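Local coordinates for hypothetical protein ST1625 (Sulfolobus tokodaii, PDB 1WY6) that is of unknown function but folds into an elongated, all-helical repeat protein that is cross-linked by disulfide bonds, at residues L49-D54 against C74-S79; M12-F17 against N43-N48. One frame throughout, in Å; residues are numbered along the deposited sequence.

Contact 1 (L49-D54 against C74-S79)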
loop_
_atom_site.group_PDB
_atom_site.type_symbol
_atom_site.label_atom_id
_atom_site.label_comp_id
_atom_site.label_asym_id
_atom_site.label_seq_id
_atom_site.Cartn_x
_atom_site.Cartn_y
_atom_site.Cartn_z
ATOM N N LEU A 49 -0.778 4.886 11.678
ATOM C CA LEU A 49 -0.432 3.483 11.904
ATOM C C LEU A 49 0.404 2.916 10.759
ATOM O O LEU A 49 1.463 2.334 10.988
ATOM C CB LEU A 49 -1.690 2.618 12.059
ATOM C CG LEU A 49 -1.425 1.118 12.263
ATOM C CD1 LEU A 49 -0.812 0.876 13.637
ATOM C CD2 LEU A 49 -2.722 0.334 12.124
ATOM N N LEU A 50 -0.076 3.094 9.531
ATOM C CA LEU A 50 0.590 2.576 8.338
ATOM C C LEU A 50 2.047 3.014 8.182
ATOM O O LEU A 50 2.844 2.327 7.541
ATOM C CB LEU A 50 -0.215 2.959 7.085
ATOM C CG LEU A 50 -1.663 2.447 7.018
ATOM C CD1 LEU A 50 -2.394 3.063 5.825
ATOM C CD2 LEU A 50 -1.667 0.934 6.924
ATOM N N GLU A 51 2.398 4.149 8.775
ATOM C CA GLU A 51 3.758 4.662 8.694
ATOM C C GLU A 51 4.779 3.738 9.368
ATOM O O GLU A 51 5.934 3.647 8.938
ATOM C CB GLU A 51 3.820 6.053 9.342
ATOM C CG GLU A 51 5.194 6.710 9.288
ATOM C CD GLU A 51 5.564 7.159 7.893
ATOM O OE1 GLU A 51 6.779 7.265 7.600
ATOM O OE2 GLU A 51 4.641 7.416 7.091
ATOM N N SER A 52 4.360 3.037 10.414
ATOM C CA SER A 52 5.290 2.177 11.129
ATOM C C SER A 52 4.852 0.744 11.411
ATOM O O SER A 52 5.664 -0.060 11.864
ATOM C CB SER A 52 5.687 2.846 12.452
ATOM O OG SER A 52 4.547 3.112 13.255
ATOM N N ILE A 53 3.595 0.403 11.148
ATOM C CA ILE A 53 3.168 -0.961 11.434
ATOM C C ILE A 53 3.944 -2.007 10.634
ATOM O O ILE A 53 4.166 -1.866 9.427
ATOM C CB ILE A 53 1.646 -1.171 11.203
ATOM C CG1 ILE A 53 1.236 -2.537 11.774
ATOM C CG2 ILE A 53 1.305 -1.105 9.703
ATOM C CD1 ILE A 53 -0.268 -2.769 11.800
ATOM N N ASP A 54 4.368 -3.052 11.336
ATOM C CA ASP A 54 5.109 -4.152 10.733
ATOM C C ASP A 54 4.306 -4.739 9.570
ATOM O O ASP A 54 3.093 -4.944 9.672
ATOM C CB ASP A 54 5.364 -5.236 11.792
ATOM C CG ASP A 54 6.339 -6.319 11.316
ATOM O OD1 ASP A 54 6.079 -6.973 10.279
ATOM O OD2 ASP A 54 7.364 -6.515 11.993
ATOM N N CYS A 74 -4.424 9.901 3.128
ATOM C CA CYS A 74 -3.081 9.568 3.587
ATOM C C CYS A 74 -2.050 9.932 2.522
ATOM O O CYS A 74 -2.260 9.686 1.333
ATOM C CB CYS A 74 -2.978 8.073 3.910
ATOM S SG CYS A 74 -3.995 7.507 5.315
ATOM N N GLN A 75 -0.936 10.514 2.962
ATOM C CA GLN A 75 0.140 10.933 2.065
ATOM C C GLN A 75 1.300 9.934 2.059
ATOM O O GLN A 75 2.228 10.050 1.252
ATOM C CB GLN A 75 0.666 12.308 2.496
ATOM C CG GLN A 75 -0.423 13.348 2.689
ATOM C CD GLN A 75 -1.105 13.731 1.393
ATOM O OE1 GLN A 75 -2.260 14.158 1.392
ATOM N NE2 GLN A 75 -0.392 13.595 0.283
ATOM N N ASN A 76 1.238 8.959 2.960
ATOM C CA ASN A 76 2.279 7.939 3.093
ATOM C C ASN A 76 1.865 6.560 2.579
ATOM O O ASN A 76 2.337 5.541 3.094
ATOM C CB ASN A 76 2.700 7.811 4.566
ATOM C CG ASN A 76 1.528 7.460 5.495
ATOM O OD1 ASN A 76 1.726 7.167 6.676
ATOM N ND2 ASN A 76 0.310 7.498 4.967
ATOM N N LEU A 77 0.997 6.520 1.568
ATOM C CA LEU A 77 0.547 5.243 1.039
ATOM C C LEU A 77 1.644 4.416 0.377
ATOM O O LEU A 77 1.417 3.274 -0.016
ATOM C CB LEU A 77 -0.649 5.425 0.098
ATOM C CG LEU A 77 -1.917 5.915 0.810
ATOM C CD1 LEU A 77 -3.118 5.660 -0.085
ATOM C CD2 LEU A 77 -2.101 5.183 2.146
ATOM N N LYS A 78 2.844 4.977 0.279
ATOM C CA LYS A 78 3.949 4.213 -0.274
ATOM C C LYS A 78 4.234 3.092 0.731
ATOM O O LYS A 78 4.779 2.046 0.377
ATOM C CB LYS A 78 5.195 5.080 -0.441
ATOM C CG LYS A 78 6.366 4.315 -1.053
ATOM C CD LYS A 78 7.689 5.072 -0.924
ATOM C CE LYS A 78 8.849 4.202 -1.378
ATOM N NZ LYS A 78 10.165 4.882 -1.230
ATOM N N SER A 79 3.856 3.320 1.989
ATOM C CA SER A 79 4.050 2.336 3.059
ATOM C C SER A 79 3.263 1.053 2.773
ATOM O O SER A 79 3.690 -0.052 3.122
ATOM C CB SER A 79 3.576 2.911 4.404
ATOM O OG SER A 79 4.201 4.150 4.705
#
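Leu50 and Glu51, toward the C-terminal end of helix 44-52, meet Asn76, Leu77 and Ser79, which run into the start of helix 78-86. On the packed side Leu50 O lies 3.3 Å from Ser79 CB, near where the two backbones come closest, Glu51 CA and Ser79 CA being 6.1 Å apart. Ser79 OG sits beside its own backbone N (chi1 -55°) and donates to Asn76 O over 2.8 Å, in the carbonyl plane with a C=O...OG angle of 153°. Asn76 O also takes Ser79 N at 2.9 Å, a double grip on the turn that opens the helix. Deeper in, the buried Leu50 and Leu77 touch, CD1 to CD2, at 4.3 Å; Leu50 continues onto Met58, and Leu77 onto Ile100 and Leu101. Glu51, by contrast, is exposed on the solvent side: the bend at chi2 (71°) turns CD toward Asn76, and OE2 lies 3.2 Å from Asn76 CB, with carboxylate and amide nearly coplanar. An alanine in place of Ser79 would keep the CB contact with Leu50 O but would probably leave Asn76 O with a single grip from this turn and a gap facing Glu51 CA. Setting one helix against the start of a later one joins successive elements of this helical repeat protein. Chemically, the Ser79 hydroxyl is spent within its own turn, while the buried leucines supply an apolar contact between the segments.

Contact 2 (M12-F17 against N43-N48)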
loop_
_atom_site.group_PDB
_atom_site.type_symbol
_atom_site.label_atom_id
_atom_site.label_comp_id
_atom_site.label_asym_id
_atom_site.label_seq_id
_atom_site.Cartn_x
_atom_site.Cartn_y
_atom_site.Cartn_z
ATOM N N MET A 12 -3.877 5.798 20.712
ATOM C CA MET A 12 -2.479 5.429 20.891
ATOM C C MET A 12 -2.432 4.065 21.563
ATOM O O MET A 12 -1.504 3.283 21.350
ATOM C CB MET A 12 -1.743 6.458 21.762
ATOM C CG MET A 12 -1.461 7.781 21.065
ATOM S SD MET A 12 -0.612 7.565 19.475
ATOM C CE MET A 12 -1.958 7.770 18.337
ATOM N N ASP A 13 -3.442 3.784 22.380
ATOM C CA ASP A 13 -3.515 2.507 23.071
ATOM C C ASP A 13 -3.791 1.420 22.042
ATOM O O ASP A 13 -3.200 0.340 22.087
ATOM C CB ASP A 13 -4.631 2.533 24.110
ATOM C CG ASP A 13 -4.715 1.249 24.895
ATOM O OD1 ASP A 13 -3.680 0.829 25.458
ATOM O OD2 ASP A 13 -5.816 0.662 24.953
ATOM N N ALA A 14 -4.699 1.720 21.115
ATOM C CA ALA A 14 -5.050 0.786 20.056
ATOM C C ALA A 14 -3.829 0.586 19.163
ATOM O O ALA A 14 -3.508 -0.535 18.788
ATOM C CB ALA A 14 -6.231 1.330 19.237
ATOM N N LYS A 15 -3.135 1.681 18.854
ATOM C CA LYS A 15 -1.954 1.626 17.998
ATOM C C LYS A 15 -0.912 0.641 18.523
ATOM O O LYS A 15 -0.454 -0.223 17.787
ATOM C CB LYS A 15 -1.325 3.015 17.864
ATOM C CG LYS A 15 -0.126 3.060 16.921
ATOM C CD LYS A 15 0.524 4.437 16.908
ATOM C CE LYS A 15 1.738 4.464 15.978
ATOM N NZ LYS A 15 2.346 5.826 15.866
ATOM N N LYS A 16 -0.544 0.763 19.794
ATOM C CA LYS A 16 0.444 -0.137 20.379
ATOM C C LYS A 16 0.056 -1.614 20.241
ATOM O O LYS A 16 0.891 -2.441 19.879
ATOM C CB LYS A 16 0.672 0.215 21.844
ATOM C CG LYS A 16 1.942 -0.386 22.423
ATOM C CD LYS A 16 2.349 0.328 23.706
ATOM C CE LYS A 16 1.197 0.383 24.696
ATOM N NZ LYS A 16 1.520 1.203 25.896
ATOM N N PHE A 17 -1.200 -1.949 20.533
ATOM C CA PHE A 17 -1.663 -3.331 20.394
ATOM C C PHE A 17 -1.377 -3.803 18.965
ATOM O O PHE A 17 -0.745 -4.839 18.747
ATOM C CB PHE A 17 -3.177 -3.435 20.630
ATOM C CG PHE A 17 -3.579 -3.542 22.078
ATOM C CD1 PHE A 17 -2.986 -4.480 22.917
ATOM C CD2 PHE A 17 -4.588 -2.727 22.591
ATOM C CE1 PHE A 17 -3.390 -4.607 24.253
ATOM C CE2 PHE A 17 -5.001 -2.842 23.924
ATOM C CZ PHE A 17 -4.403 -3.782 24.756
ATOM N N ASN A 43 -9.810 9.863 11.368
ATOM C CA ASN A 43 -9.310 9.381 10.089
ATOM C C ASN A 43 -7.787 9.355 9.977
ATOM O O ASN A 43 -7.213 8.437 9.381
ATOM C CB ASN A 43 -9.873 10.224 8.952
ATOM C CG ASN A 43 -9.708 9.554 7.615
ATOM O OD1 ASN A 43 -10.449 8.628 7.290
ATOM N ND2 ASN A 43 -8.716 9.993 6.839
ATOM N N TRP A 44 -7.147 10.377 10.540
ATOM C CA TRP A 44 -5.691 10.519 10.525
ATOM C C TRP A 44 -4.986 9.305 11.130
ATOM O O TRP A 44 -3.833 9.023 10.800
ATOM C CB TRP A 44 -5.277 11.746 11.346
ATOM C CG TRP A 44 -5.626 11.567 12.798
ATOM C CD1 TRP A 44 -6.842 11.781 13.379
ATOM C CD2 TRP A 44 -4.781 11.030 13.827
ATOM N NE1 TRP A 44 -6.810 11.408 14.701
ATOM C CE2 TRP A 44 -5.557 10.944 15.003
ATOM C CE3 TRP A 44 -3.445 10.612 13.868
ATOM C CZ2 TRP A 44 -5.038 10.454 16.213
ATOM C CZ3 TRP A 44 -2.929 10.123 15.072
ATOM C CH2 TRP A 44 -3.726 10.050 16.225
ATOM N N PHE A 45 -5.673 8.613 12.039
ATOM C CA PHE A 45 -5.089 7.462 12.722
ATOM C C PHE A 45 -4.539 6.376 11.811
ATOM O O PHE A 45 -3.448 5.872 12.040
ATOM C CB PHE A 45 -6.103 6.819 13.665
ATOM C CG PHE A 45 -5.565 5.624 14.406
ATOM C CD1 PHE A 45 -4.691 5.786 15.476
ATOM C CD2 PHE A 45 -5.936 4.336 14.037
ATOM C CE1 PHE A 45 -4.200 4.682 16.171
ATOM C CE2 PHE A 45 -5.451 3.234 14.726
ATOM C CZ PHE A 45 -4.579 3.410 15.798
ATOM N N ILE A 46 -5.300 6.004 10.788
ATOM C CA ILE A 46 -4.871 4.945 9.882
ATOM C C ILE A 46 -3.573 5.293 9.147
ATOM O O ILE A 46 -2.716 4.430 8.952
ATOM C CB ILE A 46 -5.992 4.600 8.863
ATOM C CG1 ILE A 46 -5.723 3.216 8.263
ATOM C CG2 ILE A 46 -6.086 5.678 7.773
ATOM C CD1 ILE A 46 -5.702 2.092 9.329
ATOM N N CYS A 47 -3.430 6.555 8.749
ATOM C CA CYS A 47 -2.228 7.014 8.051
ATOM C C CYS A 47 -1.045 6.882 9.000
ATOM O O CYS A 47 0.039 6.445 8.616
ATOM C CB CYS A 47 -2.347 8.493 7.655
ATOM S SG CYS A 47 -3.826 8.976 6.706
ATOM N N ASN A 48 -1.277 7.285 10.243
ATOM C CA ASN A 48 -0.266 7.248 11.285
ATOM C C ASN A 48 0.178 5.802 11.531
ATOM O O ASN A 48 1.378 5.516 11.572
ATOM C CB ASN A 48 -0.844 7.899 12.556
ATOM C CG ASN A 48 0.186 8.079 13.655
ATOM O OD1 ASN A 48 0.499 7.143 14.384
ATOM N ND2 ASN A 48 0.715 9.293 13.780
HETATM O O HOH W 1 3.366 5.646 13.604
#
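Met12 CE approaches Trp44 and Phe45 at their rims, close to each ring plane: it lies 3.6 Å from Trp44 CH2 and 4.4 Å from Phe45 CE1. Between these two segments, no partner is found squarely over a face of either ring. The edge of Trp44 also meets Asn48 ND2, in the plane of the indole, while the edge of Phe45 receives Lys15 CB at 3.7 Å from CE1. Ala14 CB adds a contact of 4.3 Å with Phe45 CZ. Met12 gets its methyl there by bending at chi2 and chi3, so that a residue whose CB starts away from helix 44-52 still crosses Trp44 at about a right angle.

The polar link lies farther along. Lys15 has CG anti to its backbone N and stays extended beyond it, which carries NZ to Asn48 OD1 at 2.7 Å. The C=O...NZ angle is 150°, with the donor tilted 16° from the carbonyl plane, and the ammonium would probably polarise that amide. One water accepts from Lys15 NZ and donates to Asn48 O over 2.8 Å, giving a second route between the same two residues.

The segment axes approach to 11.2 Å, a spacing spanned by long or aromatic side chains, and their directions differ by 32°, making the pair roughly parallel. Helix 23-36 lies against both: Ala14 and Phe45 each touch its Val30, while Leu11, from helix 7-19 itself, packs on both Trp44 and Phe45.

Overall arrangement
Helix 44-52 takes part in both contacts, its first part lying in segment 43-48 and its later part in segment 49-54, so helix 7-19 and the start of helix 78-86 are joined through one shared element. The two contact centres lie about 11 Å apart. A disulfide ties them covalently, Cys47 SG of contact 2 to Cys74 SG of contact 1 at 2.0 Å, and Leu49 CD1 packs 4.0 Å from Lys15 CG. Contact 1 is the more central, its centre about 8 Å from that of the chain against about 16 Å for contact 2. With no ligand or active site known, the pair is best read as consecutive joints in a helical repeat array.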